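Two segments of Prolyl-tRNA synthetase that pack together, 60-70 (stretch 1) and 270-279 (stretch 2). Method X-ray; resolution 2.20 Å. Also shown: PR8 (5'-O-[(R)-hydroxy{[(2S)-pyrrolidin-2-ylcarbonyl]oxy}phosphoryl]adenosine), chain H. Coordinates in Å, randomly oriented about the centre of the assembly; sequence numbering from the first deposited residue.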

# COMPACT_ATOMS: atom_id res chain seq x y z
N ALA B 60 -6.24 -3.99 -4.55
CA ALA B 60 -7.50 -4.34 -3.89
C ALA B 60 -7.38 -5.67 -3.15
O ALA B 60 -7.88 -5.81 -2.04
CB ALA B 60 -8.64 -4.39 -4.90
N ILE B 61 -6.72 -6.64 -3.78
CA ILE B 61 -6.53 -7.94 -3.15
C ILE B 61 -5.69 -7.80 -1.87
O ILE B 61 -6.08 -8.31 -0.80
CB ILE B 61 -5.87 -8.95 -4.10
CG1 ILE B 61 -6.88 -9.37 -5.18
CG2 ILE B 61 -5.36 -10.17 -3.33
CD1 ILE B 61 -6.27 -10.13 -6.34
N MET B 62 -4.57 -7.08 -1.98
CA MET B 62 -3.65 -6.92 -0.84
C MET B 62 -4.23 -6.03 0.26
O MET B 62 -4.02 -6.29 1.44
CB MET B 62 -2.28 -6.40 -1.30
CG MET B 62 -1.55 -7.37 -2.24
SD MET B 62 -1.20 -8.96 -1.46
CE MET B 62 -0.93 -9.97 -2.91
N ARG B 63 -4.98 -4.99 -0.12
CA ARG B 63 -5.70 -4.18 0.87
C ARG B 63 -6.68 -5.04 1.67
O ARG B 63 -6.80 -4.87 2.88
CB ARG B 63 -6.47 -3.03 0.21
CG ARG B 63 -5.62 -1.84 -0.22
CD ARG B 63 -6.27 -0.52 0.21
NE ARG B 63 -5.55 0.66 -0.30
CZ ARG B 63 -5.92 1.39 -1.35
NH1 ARG B 63 -7.01 1.09 -2.06
NH2 ARG B 63 -5.18 2.44 -1.71
N LEU B 64 -7.40 -5.94 0.99
CA LEU B 64 -8.32 -6.85 1.67
C LEU B 64 -7.57 -7.75 2.65
O LEU B 64 -8.00 -7.94 3.78
CB LEU B 64 -9.12 -7.71 0.69
CG LEU B 64 -10.06 -8.73 1.35
CD1 LEU B 64 -11.17 -8.05 2.20
CD2 LEU B 64 -10.67 -9.67 0.31
N CYS B 65 -6.45 -8.31 2.20
CA CYS B 65 -5.60 -9.12 3.07
C CYS B 65 -5.17 -8.33 4.31
O CYS B 65 -5.27 -8.82 5.44
CB CYS B 65 -4.36 -9.61 2.32
SG CYS B 65 -3.46 -10.85 3.26
N GLU B 66 -4.71 -7.11 4.09
CA GLU B 66 -4.26 -6.25 5.16
C GLU B 66 -5.38 -6.01 6.17
O GLU B 66 -5.20 -6.19 7.38
CB GLU B 66 -3.75 -4.92 4.60
CG GLU B 66 -2.42 -5.06 3.84
CD GLU B 66 -2.13 -3.90 2.88
OE1 GLU B 66 -2.94 -2.96 2.81
OE2 GLU B 66 -1.09 -3.94 2.20
N GLU B 67 -6.55 -5.64 5.65
CA GLU B 67 -7.75 -5.41 6.45
C GLU B 67 -8.17 -6.62 7.29
O GLU B 67 -8.53 -6.48 8.46
CB GLU B 67 -8.92 -5.02 5.54
CG GLU B 67 -8.83 -3.63 4.94
CD GLU B 67 -9.88 -3.39 3.84
OE1 GLU B 67 -10.72 -4.29 3.60
OE2 GLU B 67 -9.85 -2.30 3.22
N GLU B 68 -8.14 -7.81 6.68
CA GLU B 68 -8.54 -9.06 7.35
C GLU B 68 -7.50 -9.49 8.39
O GLU B 68 -7.85 -10.00 9.46
CB GLU B 68 -8.74 -10.18 6.34
CG GLU B 68 -9.92 -9.98 5.40
CD GLU B 68 -11.24 -9.85 6.16
OE1 GLU B 68 -11.56 -10.76 6.95
OE2 GLU B 68 -11.93 -8.83 5.96
N TYR B 69 -6.22 -9.29 8.08
CA TYR B 69 -5.15 -9.54 9.03
C TYR B 69 -5.30 -8.62 10.25
O TYR B 69 -5.17 -9.08 11.37
CB TYR B 69 -3.77 -9.39 8.38
CG TYR B 69 -3.25 -10.62 7.62
CD1 TYR B 69 -3.79 -11.89 7.80
CD2 TYR B 69 -2.19 -10.49 6.74
CE1 TYR B 69 -3.30 -12.99 7.11
CE2 TYR B 69 -1.70 -11.58 6.04
CZ TYR B 69 -2.25 -12.83 6.23
OH TYR B 69 -1.75 -13.91 5.54
N ALA B 70 -5.60 -7.35 10.02
CA ALA B 70 -5.83 -6.40 11.13
C ALA B 70 -6.92 -6.89 12.09
O ALA B 70 -6.78 -6.76 13.30
CB ALA B 70 -6.19 -5.01 10.60
N CYS B 270 4.44 -18.50 9.33
CA CYS B 270 4.30 -17.48 8.29
C CYS B 270 3.33 -17.87 7.20
O CYS B 270 3.00 -19.03 7.04
CB CYS B 270 5.65 -17.11 7.68
SG CYS B 270 6.56 -18.45 6.95
N ALA B 271 2.86 -16.86 6.48
CA ALA B 271 1.89 -17.05 5.41
C ALA B 271 2.17 -16.07 4.30
O ALA B 271 2.47 -14.91 4.56
CB ALA B 271 0.47 -16.87 5.93
N GLY B 272 2.07 -16.55 3.07
CA GLY B 272 2.38 -15.73 1.90
C GLY B 272 1.37 -15.88 0.79
O GLY B 272 0.97 -17.00 0.45
N ILE B 273 0.94 -14.75 0.24
CA ILE B 273 0.18 -14.69 -1.00
C ILE B 273 0.78 -13.61 -1.91
O ILE B 273 1.26 -12.58 -1.44
CB ILE B 273 -1.33 -14.41 -0.79
CG1 ILE B 273 -1.56 -13.10 -0.02
CG2 ILE B 273 -1.98 -15.57 -0.07
CD1 ILE B 273 -2.98 -12.52 -0.21
N SER B 274 0.77 -13.88 -3.21
CA SER B 274 1.38 -13.00 -4.18
C SER B 274 0.38 -12.63 -5.28
O SER B 274 -0.83 -12.85 -5.14
CB SER B 274 2.59 -13.71 -4.79
OG SER B 274 2.17 -14.69 -5.73
N THR B 275 0.91 -12.09 -6.38
CA THR B 275 0.15 -11.77 -7.60
C THR B 275 -0.53 -12.99 -8.25
O THR B 275 -1.42 -12.82 -9.10
CB THR B 275 1.09 -11.18 -8.65
OG1 THR B 275 2.16 -12.09 -8.90
CG2 THR B 275 1.66 -9.83 -8.19
N ARG B 276 -0.10 -14.19 -7.87
CA ARG B 276 -0.76 -15.43 -8.31
C ARG B 276 -2.24 -15.51 -7.96
O ARG B 276 -3.00 -16.17 -8.66
CB ARG B 276 -0.04 -16.64 -7.73
CG ARG B 276 1.31 -16.86 -8.33
CD ARG B 276 1.97 -18.08 -7.74
NE ARG B 276 3.09 -18.51 -8.55
CZ ARG B 276 3.79 -19.62 -8.34
NH1 ARG B 276 3.49 -20.44 -7.33
NH2 ARG B 276 4.79 -19.91 -9.17
N VAL B 277 -2.65 -14.87 -6.86
CA VAL B 277 -4.07 -14.82 -6.48
C VAL B 277 -4.87 -14.11 -7.59
O VAL B 277 -5.91 -14.62 -8.03
CB VAL B 277 -4.28 -14.09 -5.14
CG1 VAL B 277 -5.77 -14.08 -4.76
CG2 VAL B 277 -3.45 -14.73 -4.03
N LEU B 278 -4.35 -12.97 -8.04
CA LEU B 278 -4.94 -12.23 -9.16
C LEU B 278 -4.91 -13.09 -10.43
O LEU B 278 -5.91 -13.18 -11.14
CB LEU B 278 -4.21 -10.90 -9.39
CG LEU B 278 -4.71 -9.98 -10.50
CD1 LEU B 278 -6.16 -9.57 -10.25
CD2 LEU B 278 -3.81 -8.75 -10.65
N ALA B 279 -3.78 -13.73 -10.70
CA ALA B 279 -3.69 -14.65 -11.84
C ALA B 279 -4.85 -15.65 -11.84
O ALA B 279 -5.49 -15.86 -12.87
CB ALA B 279 -2.36 -15.38 -11.83
C PR8 H . 6.86 -18.23 1.67
N PR8 H . 7.88 -16.76 3.29
O PR8 H . 7.63 -17.68 0.88
P PR8 H . 5.91 -19.55 -0.20
N1 PR8 H . 5.98 -15.37 -8.97
C2 PR8 H . 4.81 -15.06 -8.43
N3 PR8 H . 4.43 -15.54 -7.24
C4 PR8 H . 5.22 -16.36 -6.54
C5 PR8 H . 6.45 -16.71 -7.09
C6 PR8 H . 6.83 -16.20 -8.33
N6 PR8 H . 8.00 -16.53 -8.86
N7 PR8 H . 7.04 -17.53 -6.23
C8 PR8 H . 6.23 -17.68 -5.18
N9 PR8 H . 5.11 -16.98 -5.37
CA PR8 H . 6.85 -17.80 3.14
CB PR8 H . 5.51 -17.14 3.44
CD PR8 H . 7.27 -15.63 3.98
CG PR8 H . 5.82 -15.64 3.46
C1' PR8 H . 3.96 -16.92 -4.40
O10 PR8 H . 6.01 -19.25 1.38
O1P PR8 H . 7.12 -20.22 -0.75
C2' PR8 H . 3.21 -18.27 -4.29
O2' PR8 H . 1.80 -18.03 -4.21
O2P PR8 H . 4.62 -20.50 -0.36
C3' PR8 H . 3.66 -18.79 -2.94
O3' PR8 H . 2.70 -19.69 -2.41
C4' PR8 H . 3.62 -17.47 -2.20
O4' PR8 H . 4.44 -16.64 -3.05
C5' PR8 H . 4.22 -17.66 -0.82
O5' PR8 H . 5.54 -18.16 -0.92
O HOH W 1 0.14 -13.25 3.85

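This is an apolar contact in which one face of a helix, 60-70, lies nearly antiparallel (159°) to the strand 270-274 and touches the start of the helix that follows it, with no direct hydrogen bond between the stretches and one water bridging them. The axes of helix and strand approach to 10.2 Å, a gap that side chains must fill, and 345 Å² is buried in all.

M62, C65 and Y69, spaced three and four residues apart, meet the strand; I61, beside M62 and one turn before C65, meets the second helix. I61 points toward that helix, its CD1 3.8 Å from L278 CB and its CG2 4.2 Å from V277 CG1; the aliphatic side chain packs against both residues, with CD1 near each of them. I273 points toward the first helix, and its CD1 lies 3.9 Å from C65 SG and 4.2 Å from M62 SD. The thiol of C65, compact and only weakly polar, packs directly against this isoleucine. M62 starts out sideways, but its long, flexible chain (m, m, t) brings CE to 3.6 Å from S274 O and 3.7 Å from I273 O, covering the backbone where the strand ends.

At Y69 the contact gains a polar element. The ring carries OH to 3.7 Å from A271 CB, the short methyl lying just beyond the hydroxyl, and a water lies 2.6 Å from Y69 OH while donating a hydrogen bond to A271 O at 2.9 Å.

Strand alternation gives the other face to the prolyl-adenylate PR8. G272 has no side chain, and a CB there would come within 2.7 Å of PR8 C5'. S274 points away from the first helix; its OG donates to PR8 N3 (2.8 Å) and accepts from R276 N (3.2 Å), capping the turn into the second helix.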